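Local atomic coordinates of ciona betagamma-crystallin (PDB entry 2BV2), a protein that serves as a calcium-binding structural component of the neuroectodermal visual system. Residues Asp24-His28 against Gly29-Ile33; Pro65-Gly68 against Ser69-Gly72. All coordinates share one frame; numbering follows the deposited sequence.

Interaction 1: residues Asp24-His28 against Gly29-Ile33; sequences DLNVH and GFNDI. With CA (calcium ion), chain D; CA (calcium ion), chain C; ACT (acetate ion), chain E.
The Phe30 ring meets the backbone carbonyl of His28 at its edge, in the ring plane, with CD1 3.6 Å from His28 O. Ile33 CD1 lies over the centre of one ring face. The side-chain amides of Asn26 and Asn31 also meet, their planes 46° apart. Asn26 OD1 comes within 3.1 Å of Asn31 CB. Water 1 donates to this same OD1 and accepts from Asn31 N at 3.0 Å, bridging the two residues. With Asn31 CG anti to the backbone N (chi1 -167°), the amide stands beside that of Asn26, and Asn31 OD1 is hydrogen-bonded to Ser78 OG. The Asn26 amide is fixed at its other end by Asp24. ND2 donates to the syn lone pair of Asp24 OD1 at 2.9 Å. Asn26 N reaches that oxygen from above the carboxylate plane, completing an Asx turn. Leu25 O accepts from His28 N and from Phe30 N on opposite faces of its plane, the latter at 3.0 Å. The 6→1 bond from Phe30 N to Leu25 O and the inner bond from Gly29 N to Asn26 O (3.0 Å), with positive phi at Gly29, give a Schellman motif after the 3-10 turn. Asp32 OD1 binds one calcium ion at 2.5 Å. Ile33 O, joined by Ser35, binds the other at 2.4 Å, the double clamp of the N/D-N/D-X-X-S/T-S calcium motif of betagamma-crystallins.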
ATOM      1  N   ASP A  24      -7.221  -8.606   1.554  1.00 14.62           N
ATOM      2  CA  ASP A  24      -8.370  -7.752   1.299  1.00 14.12           C
ATOM      3  C   ASP A  24      -8.357  -6.554   2.236  1.00 15.25           C
ATOM      4  O   ASP A  24      -8.774  -6.653   3.396  1.00 12.64           O
ATOM      5  CB  ASP A  24      -9.655  -8.564   1.474  1.00 15.83           C
ATOM      6  CG  ASP A  24     -10.921  -7.738   1.309  1.00 20.42           C
ATOM      7  OD1 ASP A  24     -10.856  -6.593   0.819  1.00 22.58           O
ATOM      8  OD2 ASP A  24     -11.994  -8.253   1.685  1.00 23.03           O
ATOM      9  N   LEU A  25      -7.885  -5.416   1.731  1.00 13.35           N
ATOM     10  CA  LEU A  25      -7.781  -4.213   2.575  1.00 11.48           C
ATOM     11  C   LEU A  25      -9.097  -3.735   3.165  1.00 10.17           C
ATOM     12  O   LEU A  25      -9.073  -2.959   4.099  1.00 12.14           O
ATOM     13  CB  LEU A  25      -7.084  -3.066   1.838  1.00 11.02           C
ATOM     14  CG  LEU A  25      -5.564  -3.201   1.681  1.00 10.03           C
ATOM     15  CD1 LEU A  25      -5.092  -2.119   0.799  1.00 10.58           C
ATOM     16  CD2 LEU A  25      -4.809  -3.145   3.012  1.00 10.56           C
ATOM     17  N   ASN A  26     -10.229  -4.180   2.620  1.00 11.51           N
ATOM     18  CA  ASN A  26     -11.552  -3.882   3.214  1.00 10.18           C
ATOM     19  C   ASN A  26     -11.680  -4.301   4.674  1.00 11.28           C
ATOM     20  O   ASN A  26     -12.433  -3.684   5.431  1.00 12.37           O
ATOM     21  CB  ASN A  26     -12.667  -4.550   2.441  1.00 10.85           C
ATOM     22  CG  ASN A  26     -12.987  -3.864   1.136  1.00 14.85           C
ATOM     23  OD1 ASN A  26     -13.426  -2.708   1.106  1.00 20.93           O
ATOM     24  ND2 ASN A  26     -12.817  -4.586   0.041  1.00 21.35           N
ATOM     25  N   VAL A  27     -10.975  -5.357   5.065  1.00 12.66           N
ATOM     26  CA  VAL A  27     -11.056  -5.845   6.448  1.00 12.24           C
ATOM     27  C   VAL A  27     -10.629  -4.758   7.433  1.00 14.36           C
ATOM     28  O   VAL A  27     -11.091  -4.735   8.581  1.00 17.58           O
ATOM     29  CB  VAL A  27     -10.242  -7.137   6.678  1.00 14.63           C
ATOM     30  CG1 VAL A  27     -10.684  -8.247   5.722  1.00 18.15           C
ATOM     31  CG2 VAL A  27      -8.755  -6.874   6.553  1.00 17.52           C
ATOM     32  N   HIS A  28      -9.759  -3.860   6.971  1.00 13.01           N
ATOM     33  CA  HIS A  28      -9.300  -2.702   7.754  1.00 11.37           C
ATOM     34  C   HIS A  28      -9.808  -1.354   7.238  1.00 11.95           C
ATOM     35  O   HIS A  28      -9.311  -0.312   7.652  1.00 13.20           O
ATOM     36  CB  HIS A  28      -7.775  -2.707   7.791  1.00 13.24           C
ATOM     37  CG  HIS A  28      -7.208  -3.894   8.494  1.00 12.10           C
ATOM     38  ND1 HIS A  28      -6.368  -4.794   7.883  1.00 15.52           N
ATOM     39  CD2 HIS A  28      -7.382  -4.340   9.760  1.00 13.46           C
ATOM     40  CE1 HIS A  28      -6.038  -5.740   8.746  1.00 15.00           C
ATOM     41  NE2 HIS A  28      -6.646  -5.490   9.891  1.00 17.85           N
ATOM     42  N   GLY A  29     -10.805  -1.364   6.351  1.00 11.54           N
ATOM     43  CA  GLY A  29     -11.398  -0.126   5.839  1.00 12.02           C
ATOM     44  C   GLY A  29     -10.458   0.692   4.969  1.00 11.57           C
ATOM     45  O   GLY A  29     -10.594   1.921   4.885  1.00 15.88           O
ATOM     46  N   PHE A  30      -9.522   0.018   4.305  1.00 11.12           N
ATOM     47  CA  PHE A  30      -8.465   0.682   3.544  1.00 11.68           C
ATOM     48  C   PHE A  30      -8.451   0.283   2.063  1.00 14.29           C
ATOM     49  O   PHE A  30      -7.458   0.455   1.361  1.00 13.12           O
ATOM     50  CB  PHE A  30      -7.103   0.434   4.203  1.00 12.66           C
ATOM     51  CG  PHE A  30      -6.550   1.641   4.882  1.00 11.22           C
ATOM     52  CD1 PHE A  30      -7.055   2.056   6.099  1.00 13.75           C
ATOM     53  CD2 PHE A  30      -5.514   2.376   4.301  1.00 13.04           C
ATOM     54  CE1 PHE A  30      -6.558   3.177   6.722  1.00 13.15           C
ATOM     55  CE2 PHE A  30      -5.029   3.504   4.918  1.00 14.55           C
ATOM     56  CZ  PHE A  30      -5.546   3.899   6.135  1.00 15.00           C
ATOM     57  N   ASN A  31      -9.555  -0.259   1.593  1.00 10.48           N
ATOM     58  CA  ASN A  31      -9.681  -0.582   0.184  1.00 13.17           C
ATOM     59  C   ASN A  31      -9.947   0.671  -0.625  1.00 10.42           C
ATOM     60  O   ASN A  31     -10.836   1.456  -0.301  1.00 12.74           O
ATOM     61  CB  ASN A  31     -10.818  -1.586  -0.065  1.00 14.31           C
ATOM     62  CG  ASN A  31     -10.758  -2.174  -1.448  1.00 15.22           C
ATOM     63  OD1 ASN A  31      -9.759  -2.799  -1.813  1.00 15.54           O
ATOM     64  ND2 ASN A  31     -11.812  -1.974  -2.238  1.00 17.97           N
ATOM     65  N   ASP A  32      -9.170   0.836  -1.686  1.00 12.96           N
ATOM     66  CA  ASP A  32      -9.347   1.894  -2.667  1.00 11.55           C
ATOM     67  C   ASP A  32      -9.328   3.306  -2.086  1.00  9.42           C
ATOM     68  O   ASP A  32     -10.083   4.177  -2.527  1.00 13.71           O
ATOM     69  CB  ASP A  32     -10.596   1.665  -3.515  1.00 11.85           C
ATOM     70  CG  ASP A  32     -10.495   0.427  -4.380  1.00 13.93           C
ATOM     71  OD1 ASP A  32      -9.397  -0.145  -4.494  1.00 12.74           O
ATOM     72  OD2 ASP A  32     -11.512   0.025  -4.977  1.00 17.65           O
ATOM     73  N   ILE A  33      -8.459   3.523  -1.097  1.00  9.35           N
ATOM     74  CA  ILE A  33      -8.219   4.871  -0.596  1.00 10.59           C
ATOM     75  C   ILE A  33      -6.772   5.291  -0.504  1.00  7.86           C
ATOM     76  O   ILE A  33      -6.523   6.450  -0.230  1.00  8.70           O
ATOM     77  CB  ILE A  33      -8.836   5.097   0.811  1.00 11.15           C
ATOM     78  CG1 ILE A  33      -8.158   4.237   1.874  1.00 10.37           C
ATOM     79  CG2 ILE A  33     -10.335   4.845   0.787  1.00 13.42           C
ATOM     80  CD1 ILE A  33      -8.602   4.614   3.278  1.00 11.03           C
TER
HETATM   81 CA    CA D 102      -8.499  -1.864  -6.008  1.00 20.30          CA
HETATM   82 CA    CA C 101      -6.849   8.715  -1.059  1.00  9.62          CA
HETATM   83  C   ACT E 103      -6.771 -10.592   5.013  1.00 26.90           C
HETATM   84  O   ACT E 103      -5.831 -11.308   4.565  1.00 26.08           O
HETATM   85  OXT ACT E 103      -7.455  -9.943   4.184  1.00 25.93           O
HETATM   86  CH3 ACT E 103      -7.055 -10.478   6.476  1.00 27.21           C
HETATM   87  O   HOH W   1     -12.327  -0.271   2.741  1.00 16.64           O
HETATM   88  O   HOH W   2      -7.559  10.076  -2.813  1.00 12.80           O

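Interaction 2: residues Pro65-Gly68 against Ser69-Gly72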
ATOM      1  N   PRO A  65       5.476   9.386  -1.712  1.00 11.12           N
ATOM      2  CA  PRO A  65       4.525  10.446  -1.371  1.00 10.40           C
ATOM      3  C   PRO A  65       3.259  10.546  -2.226  1.00 11.98           C
ATOM      4  O   PRO A  65       2.337  11.273  -1.854  1.00 12.46           O
ATOM      5  CB  PRO A  65       5.366  11.724  -1.514  1.00 14.70           C
ATOM      6  CG  PRO A  65       6.407  11.393  -2.502  1.00 14.44           C
ATOM      7  CD  PRO A  65       6.715   9.928  -2.317  1.00 13.28           C
ATOM      8  N   ASN A  66       3.227   9.858  -3.362  1.00 12.73           N
ATOM      9  CA  ASN A  66       2.024   9.794  -4.203  1.00 10.85           C
ATOM     10  C   ASN A  66       2.043   8.506  -5.027  1.00  9.64           C
ATOM     11  O   ASN A  66       3.077   7.838  -5.096  1.00 13.17           O
ATOM     12  CB  ASN A  66       1.930  11.029  -5.080  1.00 11.57           C
ATOM     13  CG  ASN A  66       3.199  11.289  -5.825  1.00 12.79           C
ATOM     14  OD1 ASN A  66       3.760  10.384  -6.402  1.00 14.68           O
ATOM     15  ND2 ASN A  66       3.676  12.534  -5.798  1.00 20.62           N
ATOM     16  N   PRO A  67       0.896   8.125  -5.622  1.00 11.03           N
ATOM     17  CA  PRO A  67       0.881   6.845  -6.339  1.00 10.35           C
ATOM     18  C   PRO A  67       1.861   6.773  -7.537  1.00  9.20           C
ATOM     19  O   PRO A  67       2.446   5.705  -7.807  1.00 14.85           O
ATOM     20  CB  PRO A  67      -0.582   6.699  -6.780  1.00 12.62           C
ATOM     21  CG  PRO A  67      -1.362   7.620  -5.880  1.00 12.00           C
ATOM     22  CD  PRO A  67      -0.428   8.772  -5.621  1.00 12.32           C
ATOM     23  N   GLY A  68       2.091   7.896  -8.205  1.00 12.48           N
ATOM     24  CA  GLY A  68       3.093   7.957  -9.275  1.00 12.96           C
ATOM     25  C   GLY A  68       4.466   7.500  -8.828  1.00 12.93           C
ATOM     26  O   GLY A  68       5.213   6.932  -9.627  1.00 13.27           O
ATOM     27  N   SER A  69       4.790   7.704  -7.546  1.00  9.79           N
ATOM     28  CA  SER A  69       6.081   7.322  -7.031  1.00 11.53           C
ATOM     29  C   SER A  69       6.259   5.807  -6.977  1.00  9.86           C
ATOM     30  O   SER A  69       7.386   5.337  -6.967  1.00 12.56           O
ATOM     31  CB  SER A  69       6.326   7.947  -5.663  1.00 15.66           C
ATOM     32  OG  SER A  69       5.610   7.256  -4.689  1.00 17.44           O
ATOM     33  N   TRP A  70       5.170   5.041  -6.953  1.00 11.48           N
ATOM     34  CA  TRP A  70       5.281   3.572  -7.157  1.00 11.00           C
ATOM     35  C   TRP A  70       4.805   3.069  -8.529  1.00 12.54           C
ATOM     36  O   TRP A  70       4.813   1.868  -8.791  1.00 14.70           O
ATOM     37  CB  TRP A  70       4.626   2.781  -6.023  1.00 12.12           C
ATOM     38  CG  TRP A  70       3.120   2.860  -5.904  1.00 13.26           C
ATOM     39  CD1 TRP A  70       2.193   2.137  -6.615  1.00 12.38           C
ATOM     40  CD2 TRP A  70       2.379   3.659  -4.977  1.00 13.12           C
ATOM     41  NE1 TRP A  70       0.920   2.459  -6.189  1.00 11.28           N
ATOM     42  CE2 TRP A  70       1.008   3.380  -5.180  1.00 14.76           C
ATOM     43  CE3 TRP A  70       2.743   4.578  -3.981  1.00 16.35           C
ATOM     44  CZ2 TRP A  70      -0.006   4.014  -4.445  1.00 14.36           C
ATOM     45  CZ3 TRP A  70       1.743   5.204  -3.256  1.00 14.22           C
ATOM     46  CH2 TRP A  70       0.384   4.919  -3.487  1.00 13.27           C
ATOM     47  N   GLY A  71       4.460   4.000  -9.412  1.00 15.88           N
ATOM     48  CA  GLY A  71       4.010   3.703 -10.776  1.00 17.62           C
ATOM     49  C   GLY A  71       2.543   3.309 -10.851  1.00 18.76           C
ATOM     50  O   GLY A  71       2.104   2.718 -11.842  1.00 19.56           O
ATOM     51  N   GLY A  72       1.781   3.645  -9.812  1.00 14.60           N
ATOM     52  CA  GLY A  72       0.404   3.182  -9.686  1.00 13.14           C
ATOM     53  C   GLY A  72      -0.634   4.275  -9.805  1.00 16.19           C
ATOM     54  O   GLY A  72      -0.326   5.395 -10.202  1.00 18.28           O
TER
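This is a local turn contact, with an indole packed against a proline. It sits in the loop between strand 62-64 and strand 79-82, in the second Greek key. Pro67 CA stands over the six-membered ring of Trp70, 3.4 Å from its centroid and 7° off the ring normal. This is a CH-pi contact. Pro67 CB extends it, lying 3.6 Å from Trp70 CZ2. Trp70 CG sits between its own backbone N and carbonyl carbon (chi1 68°), which folds the indole back beneath Pro67. Outside the turn, Tyr57 meets the indole edge-to-face, and the Trp70 side chain also touches Tyr64 and Leu77. With an alanine in place of Trp70, Pro67 CA is likely to lose its ring face and Tyr57 its edge-to-face partner, and a gap would probably open in this buried part of the loop.

Two carbonyls hold the backbone. Asn66 O takes two bonds from Ser69. The hydroxyl OG comes in the carbonyl plane at 2.6 Å, while Ser69 N reaches the same oxygen from above the plane at 3.0 Å. Asn66 OD1 adds a weak bond from Ser69 N. Pro67 O is gripped from opposite faces of its plane, by Trp70 N at 2.9 Å and by Gly72 N at 3.0 Å. Gly71 N makes a weak bond to Gly68 O. The indole lies close to the backbone of Gly72. The outer bond from Gly72 N to Pro67 O and the weak inner one from Gly71 N to Gly68 O, with positive phi at Gly71, fit a Schellman motif. It shapes the loop of the second Greek key just ahead of the calcium-binding residues Asp75, Glu76 and Ser78.

Overall arrangement
Both interactions are turns in loops of one betagamma-crystallin domain, on opposite sides of its centre. Their centres are 18 Å apart and their nearest atoms about 8 Å, so they do not touch. Interaction 1 comes first along the chain, between strands 15-18 and 36-41 in the first Greek key. Interaction 2 follows between strands 62-64 and 79-82 in the second. Residues 65-72 bind no calcium themselves, but the rest of their loop supplies Asp75, Glu76 and Ser78. Asp75 joins Ile33 at one site, with Glu7 and Ser35. Glu76 and Ser78 join Asp32 at the other, with Asp48. Each site thus draws ligands from both motifs, consistent with the ions tying the two Greek keys together.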